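Local coordinates for oligopeptide-binding protein AppA (Bacillus subtilis, PDB 1XOC), which binds oligopeptides and delivers them to the App ABC permease, an uptake system that can replace Opp in sporulation and genetic competence, at residues L315-Y319 with R463-S467; D145-N151 with S422-D426; K17-D23 with W516-K520. One frame throughout, in Å; residues are numbered along the deposited sequence.

Contact 1: residues L315-Y319 with R463-S467; sequences LSWNY and RKQYS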
loop_
_atom_site.group_PDB
_atom_site.type_symbol
_atom_site.label_atom_id
_atom_site.label_comp_id
_atom_site.label_asym_id
_atom_site.label_seq_id
_atom_site.Cartn_x
_atom_site.Cartn_y
_atom_site.Cartn_z
ATOM N N LEU A 315 -11.727 0.199 9.573
ATOM C CA LEU A 315 -12.491 1.091 8.715
ATOM C C LEU A 315 -13.332 0.334 7.683
ATOM O O LEU A 315 -14.262 0.892 7.102
ATOM C CB LEU A 315 -11.571 2.100 7.990
ATOM C CG LEU A 315 -10.865 3.130 8.879
ATOM C CD1 LEU A 315 -9.940 3.969 8.054
ATOM C CD2 LEU A 315 -11.895 4.000 9.561
ATOM N N SER A 316 -12.976 -0.915 7.417
ATOM C CA SER A 316 -13.594 -1.656 6.346
ATOM C C SER A 316 -14.982 -2.131 6.746
ATOM O O SER A 316 -15.194 -2.640 7.860
ATOM C CB SER A 316 -12.770 -2.874 5.993
ATOM O OG SER A 316 -13.460 -3.637 5.020
ATOM N N TRP A 317 -15.915 -2.060 5.801
ATOM C CA TRP A 317 -17.235 -2.647 6.011
ATOM C C TRP A 317 -17.141 -4.157 6.200
ATOM O O TRP A 317 -18.076 -4.775 6.699
ATOM C CB TRP A 317 -18.201 -2.326 4.860
ATOM C CG TRP A 317 -17.744 -2.734 3.496
ATOM C CD1 TRP A 317 -17.138 -1.935 2.585
ATOM C CD2 TRP A 317 -17.874 -4.021 2.867
ATOM N NE1 TRP A 317 -16.854 -2.631 1.454
ATOM C CE2 TRP A 317 -17.328 -3.908 1.579
ATOM C CE3 TRP A 317 -18.421 -5.235 3.250
ATOM C CZ2 TRP A 317 -17.277 -4.979 0.682
ATOM C CZ3 TRP A 317 -18.402 -6.302 2.349
ATOM C CH2 TRP A 317 -17.832 -6.165 1.082
ATOM N N ASN A 318 -16.031 -4.762 5.798
ATOM C CA ASN A 318 -15.879 -6.206 5.920
ATOM C C ASN A 318 -15.201 -6.633 7.213
ATOM O O ASN A 318 -14.986 -7.825 7.438
ATOM C CB ASN A 318 -15.069 -6.730 4.740
ATOM C CG ASN A 318 -15.327 -8.194 4.451
ATOM O OD1 ASN A 318 -16.442 -8.691 4.601
ATOM N ND2 ASN A 318 -14.284 -8.898 4.037
ATOM N N TYR A 319 -14.815 -5.671 8.043
ATOM C CA TYR A 319 -14.102 -5.990 9.260
ATOM C C TYR A 319 -15.083 -6.729 10.146
ATOM O O TYR A 319 -16.211 -6.258 10.341
ATOM C CB TYR A 319 -13.582 -4.729 9.928
ATOM C CG TYR A 319 -12.663 -4.988 11.119
ATOM C CD1 TYR A 319 -13.179 -5.060 12.415
ATOM C CD2 TYR A 319 -11.297 -5.179 10.952
ATOM C CE1 TYR A 319 -12.340 -5.295 13.500
ATOM C CE2 TYR A 319 -10.468 -5.391 12.026
ATOM C CZ TYR A 319 -10.986 -5.449 13.290
ATOM O OH TYR A 319 -10.131 -5.676 14.363
ATOM N N ARG A 463 -23.123 -8.239 0.024
ATOM C CA ARG A 463 -22.064 -7.916 1.000
ATOM C C ARG A 463 -22.187 -8.691 2.309
ATOM O O ARG A 463 -21.173 -9.051 2.895
ATOM C CB ARG A 463 -22.024 -6.415 1.311
ATOM C CG ARG A 463 -21.697 -5.572 0.107
ATOM C CD ARG A 463 -21.343 -4.140 0.461
ATOM N NE ARG A 463 -20.470 -3.565 -0.563
ATOM C CZ ARG A 463 -19.934 -2.345 -0.507
ATOM N NH1 ARG A 463 -20.182 -1.535 0.524
ATOM N NH2 ARG A 463 -19.146 -1.931 -1.499
ATOM N N LYS A 464 -23.413 -8.938 2.771
ATOM C CA LYS A 464 -23.614 -9.699 4.001
ATOM C C LYS A 464 -23.134 -11.134 3.839
ATOM O O LYS A 464 -22.483 -11.672 4.726
ATOM C CB LYS A 464 -25.079 -9.683 4.440
ATOM C CG LYS A 464 -25.596 -8.309 4.836
ATOM C CD LYS A 464 -24.876 -7.771 6.073
ATOM C CE LYS A 464 -25.628 -6.596 6.704
ATOM N NZ LYS A 464 -24.830 -5.956 7.793
ATOM N N GLN A 465 -23.448 -11.742 2.703
ATOM C CA GLN A 465 -22.999 -13.104 2.408
ATOM C C GLN A 465 -21.484 -13.137 2.268
ATOM O O GLN A 465 -20.826 -14.060 2.754
ATOM C CB GLN A 465 -23.655 -13.618 1.128
ATOM C CG GLN A 465 -25.171 -13.750 1.219
ATOM C CD GLN A 465 -25.842 -14.071 -0.116
ATOM O OE1 GLN A 465 -27.070 -14.165 -0.189
ATOM N NE2 GLN A 465 -25.040 -14.238 -1.175
ATOM N N TYR A 466 -20.943 -12.120 1.598
ATOM C CA TYR A 466 -19.498 -11.963 1.434
ATOM C C TYR A 466 -18.783 -11.863 2.786
ATOM O O TYR A 466 -17.839 -12.597 3.051
ATOM C CB TYR A 466 -19.214 -10.711 0.613
ATOM C CG TYR A 466 -17.773 -10.508 0.204
ATOM C CD1 TYR A 466 -17.249 -11.161 -0.902
ATOM C CD2 TYR A 466 -16.959 -9.615 0.882
ATOM C CE1 TYR A 466 -15.932 -10.949 -1.312
ATOM C CE2 TYR A 466 -15.641 -9.410 0.486
ATOM C CZ TYR A 466 -15.141 -10.077 -0.604
ATOM O OH TYR A 466 -13.844 -9.876 -1.032
ATOM N N SER A 467 -19.237 -10.945 3.630
ATOM C CA SER A 467 -18.650 -10.750 4.946
ATOM C C SER A 467 -18.781 -12.014 5.801
ATOM O O SER A 467 -17.915 -12.323 6.606
ATOM C CB SER A 467 -19.324 -9.558 5.649
ATOM O OG SER A 467 -19.127 -8.358 4.921
HETATM O O HOH W 1 -16.298 -10.298 7.784
#

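Contact 2: residues D145-N151 with S422-D426; sequences DGNFYNN and STFPD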
loop_
_atom_site.group_PDB
_atom_site.type_symbol
_atom_site.label_atom_id
_atom_site.label_comp_id
_atom_site.label_asym_id
_atom_site.label_seq_id
_atom_site.Cartn_x
_atom_site.Cartn_y
_atom_site.Cartn_z
ATOM N N ASP A 145 -16.108 -10.651 -10.576
ATOM C CA ASP A 145 -15.159 -10.304 -9.533
ATOM C C ASP A 145 -15.275 -8.826 -9.237
ATOM O O ASP A 145 -14.944 -7.963 -10.072
ATOM C CB ASP A 145 -13.746 -10.690 -9.992
ATOM C CG ASP A 145 -12.668 -10.490 -8.911
ATOM O OD1 ASP A 145 -11.583 -11.067 -9.110
ATOM O OD2 ASP A 145 -12.913 -9.805 -7.897
ATOM N N GLY A 146 -15.759 -8.527 -8.036
ATOM C CA GLY A 146 -15.923 -7.145 -7.594
ATOM C C GLY A 146 -14.652 -6.322 -7.533
ATOM O O GLY A 146 -14.701 -5.085 -7.461
ATOM N N ASN A 147 -13.494 -6.966 -7.583
ATOM C CA ASN A 147 -12.253 -6.211 -7.664
ATOM C C ASN A 147 -12.133 -5.362 -8.916
ATOM O O ASN A 147 -11.379 -4.379 -8.938
ATOM C CB ASN A 147 -11.023 -7.105 -7.559
ATOM C CG ASN A 147 -10.714 -7.446 -6.167
ATOM O OD1 ASN A 147 -10.064 -6.654 -5.459
ATOM N ND2 ASN A 147 -11.201 -8.594 -5.719
ATOM N N PHE A 148 -12.835 -5.740 -9.981
ATOM C CA PHE A 148 -12.712 -4.963 -11.189
ATOM C C PHE A 148 -13.329 -3.578 -11.007
ATOM O O PHE A 148 -12.634 -2.555 -11.147
ATOM C CB PHE A 148 -13.261 -5.653 -12.452
ATOM C CG PHE A 148 -13.109 -4.801 -13.653
ATOM C CD1 PHE A 148 -11.874 -4.590 -14.224
ATOM C CD2 PHE A 148 -14.157 -4.079 -14.138
ATOM C CE1 PHE A 148 -11.744 -3.745 -15.293
ATOM C CE2 PHE A 148 -13.996 -3.231 -15.193
ATOM C CZ PHE A 148 -12.787 -3.063 -15.758
ATOM N N TYR A 149 -14.632 -3.519 -10.745
ATOM C CA TYR A 149 -15.261 -2.222 -10.586
ATOM C C TYR A 149 -14.642 -1.432 -9.423
ATOM O O TYR A 149 -14.488 -0.213 -9.492
ATOM C CB TYR A 149 -16.779 -2.410 -10.380
ATOM C CG TYR A 149 -17.515 -1.102 -10.203
ATOM C CD1 TYR A 149 -17.745 -0.588 -8.935
ATOM C CD2 TYR A 149 -17.902 -0.341 -11.299
ATOM C CE1 TYR A 149 -18.382 0.639 -8.769
ATOM C CE2 TYR A 149 -18.526 0.905 -11.132
ATOM C CZ TYR A 149 -18.765 1.361 -9.863
ATOM O OH TYR A 149 -19.398 2.565 -9.669
ATOM N N ASN A 150 -14.324 -2.134 -8.328
ATOM C CA ASN A 150 -14.069 -1.448 -7.057
ATOM C C ASN A 150 -12.608 -1.153 -6.843
ATOM O O ASN A 150 -12.262 -0.335 -6.001
ATOM C CB ASN A 150 -14.644 -2.229 -5.868
ATOM C CG ASN A 150 -16.147 -2.268 -5.878
ATOM O OD1 ASN A 150 -16.800 -1.293 -5.495
ATOM N ND2 ASN A 150 -16.714 -3.390 -6.315
ATOM N N ASN A 151 -11.764 -1.817 -7.605
ATOM C CA ASN A 151 -10.306 -1.604 -7.466
ATOM C C ASN A 151 -9.569 -1.295 -8.774
ATOM O O ASN A 151 -8.752 -0.380 -8.822
ATOM C CB ASN A 151 -9.654 -2.784 -6.735
ATOM C CG ASN A 151 -9.899 -2.774 -5.244
ATOM O OD1 ASN A 151 -10.036 -1.715 -4.616
ATOM N ND2 ASN A 151 -9.952 -3.979 -4.647
ATOM N N SER A 422 -6.304 -2.188 0.249
ATOM C CA SER A 422 -7.296 -1.891 -0.765
ATOM C C SER A 422 -8.576 -1.385 -0.109
ATOM O O SER A 422 -8.963 -1.852 0.980
ATOM C CB SER A 422 -7.623 -3.144 -1.565
ATOM O OG SER A 422 -8.490 -2.796 -2.622
ATOM N N THR A 423 -9.270 -0.475 -0.788
ATOM C CA THR A 423 -10.553 0.035 -0.298
ATOM C C THR A 423 -11.684 -0.959 -0.514
ATOM O O THR A 423 -12.766 -0.816 0.064
ATOM C CB THR A 423 -10.943 1.404 -0.951
ATOM O OG1 THR A 423 -10.990 1.267 -2.361
ATOM C CG2 THR A 423 -9.935 2.474 -0.622
ATOM N N PHE A 424 -11.454 -1.935 -1.388
ATOM C CA PHE A 424 -12.361 -3.059 -1.567
ATOM C C PHE A 424 -11.728 -4.253 -0.901
ATOM O O PHE A 424 -10.654 -4.701 -1.282
ATOM C CB PHE A 424 -12.610 -3.349 -3.040
ATOM C CG PHE A 424 -13.579 -4.453 -3.276
ATOM C CD1 PHE A 424 -14.915 -4.252 -3.020
ATOM C CD2 PHE A 424 -13.154 -5.697 -3.724
ATOM C CE1 PHE A 424 -15.855 -5.271 -3.229
ATOM C CE2 PHE A 424 -14.089 -6.724 -3.919
ATOM C CZ PHE A 424 -15.424 -6.500 -3.674
ATOM N N PRO A 425 -12.380 -4.776 0.136
ATOM C CA PRO A 425 -11.745 -5.771 0.992
ATOM C C PRO A 425 -11.702 -7.148 0.330
ATOM O O PRO A 425 -12.738 -7.781 0.164
ATOM C CB PRO A 425 -12.643 -5.761 2.233
ATOM C CG PRO A 425 -13.983 -5.453 1.693
ATOM C CD PRO A 425 -13.744 -4.454 0.591
ATOM N N ASP A 426 -10.507 -7.586 -0.068
ATOM C CA ASP A 426 -10.308 -8.923 -0.665
ATOM C C ASP A 426 -8.821 -9.303 -0.441
ATOM O O ASP A 426 -7.885 -8.639 -0.968
ATOM C CB ASP A 426 -10.725 -8.965 -2.164
ATOM C CG ASP A 426 -10.554 -10.374 -2.814
ATOM O OD1 ASP A 426 -11.004 -10.605 -3.990
ATOM O OD2 ASP A 426 -10.000 -11.272 -2.142
HETATM O O HOH W 2 -8.086 -6.532 -2.883
HETATM O O HOH W 3 -13.064 1.237 -3.858
#

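Contact 3: residues K17-D23 with W516-K520; sequences KPQQGGD and WWLAK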
loop_
_atom_site.group_PDB
_atom_site.type_symbol
_atom_site.label_atom_id
_atom_site.label_comp_id
_atom_site.label_asym_id
_atom_site.label_seq_id
_atom_site.Cartn_x
_atom_site.Cartn_y
_atom_site.Cartn_z
ATOM N N LYS A 17 -14.279 32.675 -3.084
ATOM C CA LYS A 17 -13.538 32.309 -1.839
ATOM C C LYS A 17 -12.194 31.624 -2.104
ATOM O O LYS A 17 -11.176 32.178 -1.686
ATOM C CB LYS A 17 -14.405 31.457 -0.900
ATOM C CG LYS A 17 -13.884 31.352 0.516
ATOM C CD LYS A 17 -13.982 32.698 1.224
ATOM C CE LYS A 17 -14.028 32.538 2.742
ATOM N NZ LYS A 17 -12.976 31.613 3.250
ATOM N N PRO A 18 -12.164 30.434 -2.775
ATOM C CA PRO A 18 -10.833 29.839 -2.981
ATOM C C PRO A 18 -9.868 30.745 -3.733
ATOM O O PRO A 18 -10.276 31.461 -4.637
ATOM C CB PRO A 18 -11.124 28.556 -3.771
ATOM C CG PRO A 18 -12.535 28.226 -3.432
ATOM C CD PRO A 18 -13.211 29.560 -3.343
ATOM N N GLN A 19 -8.610 30.708 -3.310
ATOM C CA GLN A 19 -7.545 31.592 -3.758
ATOM C C GLN A 19 -6.479 30.751 -4.449
ATOM O O GLN A 19 -6.030 29.748 -3.902
ATOM C CB GLN A 19 -6.871 32.242 -2.546
ATOM C CG GLN A 19 -7.738 33.172 -1.747
ATOM C CD GLN A 19 -7.839 34.504 -2.401
ATOM O OE1 GLN A 19 -6.863 35.255 -2.436
ATOM N NE2 GLN A 19 -9.013 34.818 -2.951
ATOM N N GLN A 20 -6.039 31.189 -5.623
ATOM C CA GLN A 20 -4.979 30.510 -6.334
ATOM C C GLN A 20 -3.652 30.926 -5.744
ATOM O O GLN A 20 -3.503 32.046 -5.270
ATOM C CB GLN A 20 -5.009 30.868 -7.818
ATOM C CG GLN A 20 -4.282 29.909 -8.696
ATOM C CD GLN A 20 -4.356 30.310 -10.155
ATOM O OE1 GLN A 20 -5.299 29.957 -10.853
ATOM N NE2 GLN A 20 -3.366 31.046 -10.615
ATOM N N GLY A 21 -2.685 30.015 -5.746
ATOM C CA GLY A 21 -1.336 30.350 -5.337
ATOM C C GLY A 21 -0.747 29.442 -4.273
ATOM O O GLY A 21 -1.450 28.698 -3.590
ATOM N N GLY A 22 0.573 29.493 -4.176
ATOM C CA GLY A 22 1.285 28.812 -3.119
ATOM C C GLY A 22 1.957 27.527 -3.545
ATOM O O GLY A 22 1.706 26.957 -4.618
ATOM N N ASP A 23 2.831 27.064 -2.665
ATOM C CA ASP A 23 3.669 25.917 -2.917
ATOM C C ASP A 23 3.577 24.977 -1.703
ATOM O O ASP A 23 3.767 25.383 -0.547
ATOM C CB ASP A 23 5.095 26.395 -3.199
ATOM C CG ASP A 23 5.152 27.414 -4.333
ATOM O OD1 ASP A 23 5.035 27.034 -5.511
ATOM O OD2 ASP A 23 5.319 28.633 -4.061
ATOM N N TRP A 516 -7.153 21.865 -2.725
ATOM C CA TRP A 516 -6.695 22.537 -1.524
ATOM C C TRP A 516 -6.177 23.924 -1.894
ATOM O O TRP A 516 -5.661 24.133 -2.988
ATOM C CB TRP A 516 -5.532 21.789 -0.869
ATOM C CG TRP A 516 -5.748 20.336 -0.548
ATOM C CD1 TRP A 516 -6.891 19.602 -0.707
ATOM C CD2 TRP A 516 -4.755 19.427 -0.048
ATOM N NE1 TRP A 516 -6.669 18.298 -0.305
ATOM C CE2 TRP A 516 -5.359 18.164 0.079
ATOM C CE3 TRP A 516 -3.404 19.555 0.284
ATOM C CZ2 TRP A 516 -4.663 17.044 0.561
ATOM C CZ3 TRP A 516 -2.715 18.447 0.745
ATOM C CH2 TRP A 516 -3.335 17.210 0.873
ATOM N N TRP A 517 -6.311 24.863 -0.984
ATOM C CA TRP A 517 -5.832 26.213 -1.225
ATOM C C TRP A 517 -5.378 26.849 0.071
ATOM O O TRP A 517 -5.752 26.433 1.165
ATOM C CB TRP A 517 -6.895 27.059 -1.924
ATOM C CG TRP A 517 -8.261 27.107 -1.274
ATOM C CD1 TRP A 517 -9.241 26.141 -1.329
ATOM C CD2 TRP A 517 -8.802 28.177 -0.557
ATOM N NE1 TRP A 517 -10.343 26.546 -0.660
ATOM C CE2 TRP A 517 -10.114 27.805 -0.176
ATOM C CE3 TRP A 517 -8.312 29.418 -0.177
ATOM C CZ2 TRP A 517 -10.935 28.628 0.564
ATOM C CZ3 TRP A 517 -9.124 30.252 0.550
ATOM C CH2 TRP A 517 -10.436 29.855 0.921
ATOM N N LEU A 518 -4.536 27.862 -0.069
ATOM C CA LEU A 518 -4.035 28.613 1.064
ATOM C C LEU A 518 -4.759 29.946 1.167
ATOM O O LEU A 518 -4.672 30.774 0.253
ATOM C CB LEU A 518 -2.534 28.816 0.913
ATOM C CG LEU A 518 -1.749 27.507 0.982
ATOM C CD1 LEU A 518 -0.371 27.638 0.366
ATOM C CD2 LEU A 518 -1.609 27.033 2.421
ATOM N N ALA A 519 -5.491 30.135 2.260
ATOM C CA ALA A 519 -6.206 31.370 2.502
ATOM C C ALA A 519 -5.208 32.491 2.772
ATOM O O ALA A 519 -4.272 32.320 3.548
ATOM C CB ALA A 519 -7.143 31.196 3.673
ATOM N N LYS A 520 -5.439 33.637 2.132
ATOM C CA LYS A 520 -4.550 34.812 2.185
ATOM C C LYS A 520 -5.399 36.052 2.405
ATOM O O LYS A 520 -6.616 35.991 2.189
ATOM C CB LYS A 520 -3.742 34.972 0.875
ATOM C CG LYS A 520 -4.400 34.342 -0.367
ATOM C CD LYS A 520 -3.853 34.876 -1.713
ATOM C CE LYS A 520 -2.377 34.532 -1.932
ATOM N NZ LYS A 520 -2.109 33.980 -3.314
ATOM O OXT LYS A 520 -4.907 37.133 2.765
HETATM O O HOH W 4 -3.990 28.483 -2.845
#

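Contact 1: residues L315-Y319 with R463-S467
Arg463 lies flat along one face of Trp317, and its side chain follows the indole from the far rim of the benzene ring to the pyrrole side. Arg463 CB begins at the rim, 3.8 Å from Trp317 CZ3. Arg463 CG comes next, 4.0 Å from Trp317 CH2. Arg463 CD then sits over the face, 3.9 Å from the centroid of the six-membered ring of Trp317, a CH-pi contact. The chain is extended from CG to NE, and Arg463 NE lies over the CZ2-CE2 bond of Trp317, on the same face. Arg463 CZ is 3.9 Å from the centroid of the five-membered ring of Trp317, a cation-pi contact. At the tip, Arg463 NH1 is 3.6 Å from Trp317 NE1. Guanidinium and indole planes are nearly parallel, 10° apart, and stacked.

With chi1 56°, Trp317 CG lies between the backbone N and the carbonyl carbon, turning the indole along the helix start. The opposite face is backed by Asn318 CB. Trp317 CH2 also reaches Tyr466 CD2, at 3.6 Å, with the two rings inclined at 46°. Tyr466 OH bonds to Pro425 O. Asn318 OD1 is 2.7 Å from Ser467 OG. That hydroxyl is also 3.0 Å from Arg463 O, one turn back, and its single proton could serve either acceptor. One water donates to both Asn318 O and Ser467 O.

The type I turn 316-319, with its ST turn at Ser316, is thus joined to the start of helix 463-480 by a stack, a hydroxyl and a water. The arginine charge is probably eased by the indole's pi electrons.

Contact 2: residues D145-N151 with S422-D426
Asn150 and Phe424 bring the two backbones together, with CA atoms 6.0 Å apart, where the start of helix 147-155, with a wider pi-type turn at 148-151, faces the irregular segment 422-426. Phe424 is the inserted side chain. Its CG is anti to the backbone N (chi1 -177°), which points the ring at the helix. Gly146 O lies 3.9 Å above the ring plane, over its centre. Asn150 CB comes 3.5 Å from Phe424 CD1, and the Asn150 amide runs nearly parallel to the ring, 8° off. That amide is held by its own bond from ND2 to Gly146 O, which also accepts from Asn150 N on the other side of the carbonyl plane. At the ring edge stand Asn147 OD1 and Asn151 ND2, themselves hydrogen-bonded at 2.8 Å.

Asn147 ND2 makes a weak bond to Asp426 OD1, 2.7 Å long but bent to 129°. Asp145 OD2 takes two bonds from Asn147: the backbone N, as a helix cap, and Asn147 ND2, which meets the syn lone pair of Asp145 OD2. Asp145 OD2 and Asp426 OD1 are 4.4 Å apart. Lys458 forms salt bridges to both aspartates and probably offsets their repulsion. Asp426 OD2 caps Tyr428 N.

Asn151 OD1 and Thr423 OG1 hydrogen-bond to the backbone of the bound peptide, as does Ser422 OG in one of its two conformers. The contact is therefore part of the binding site. A water links Asn150 O with Thr423 OG1.

Beyond the helix, Phe148 meets Tyr82 of strand 81-86 and Phe139 of strand 136-141, while Tyr149 packs on strand 65-76. Segment 422-426 itself leads from strand 414-420 into helix 428-431.

Contact 3: residues K17-D23 with W516-K520
Gln19 O, Gly21 O and Leu518 N share one water across the contact. It donates to Gln19 O at 2.6 Å and to Gly21 O at 2.7 Å. It accepts from Leu518 N at 2.9 Å. The water thus bridges the loop to the backbone of the last strand. A direct bond is added by Lys520 NZ, which reaches Gln20 O at 3.1 Å. The nitrogen lies in the carbonyl plane, with a C=O...N angle of 151°. Bends at chi3 and chi4 curl the lysine chain back to this oxygen. On the way its CD passes Gln19 OE1.

The apolar part is built on Trp517. Its CG lies between the backbone N and the carbonyl carbon (chi1 53°), and the indole extends under residues 17-19. Pro18 CA sits over the six-membered ring of Trp517, 3.5 Å from its centroid, a CH-pi contact. Gln19 N is 3.4 Å from Trp517 CE3, toward the rim of the same face. Lys17 adds CG near CH2, while its NZ lies at the ring edge.

AppA belongs to the bacterial solute-binding protein 5 family, and the two ends of its modelled chain meet here on the surface. Residues 17-22 lead into strand 23-28, an edge strand of a four-stranded mixed sheet. Strand 517-518 pairs antiparallel with strand 499-500, through bonds of Trp517 with Glu500. In the natural lipoprotein the lipid is inferred to be on the first residue, a cysteine replaced by serine in this construct and not in the model, which starts at Lys17.

Gly21 and Gly22 both have positive phi angles. They bring the chain close past Leu518, whose CD1 is 4.0 Å from Gly22 CA. Their backbones also bond to Tyr213 and Asp215. Tyr213 meets Trp517 edge-to-face and touches Pro18.

How the contacts relate
Along the chain the segments run 17-23, 145-151, 315-319, 422-426, 463-467 and 516-520. Contacts 1 and 2 alternate in this order, and contact 3 encloses both by bringing the chain ends together. Contacts 1 and 2 are neighbours, their centres 12 Å apart. They touch through Pro425, whose CG packs on Trp317 and Asn318. Tyr466 of helix 463-480 also reaches the loop at Pro425 and Asp426. Segment 315-319 and helix 463-480 thus back the loop 422-426, whose residues meet the bound peptide. Contact 3 is remote: its centre is 39 Å from that of contact 1 and 35 Å from that of contact 2. It joins the termini at the surface, away from the peptide-binding loop.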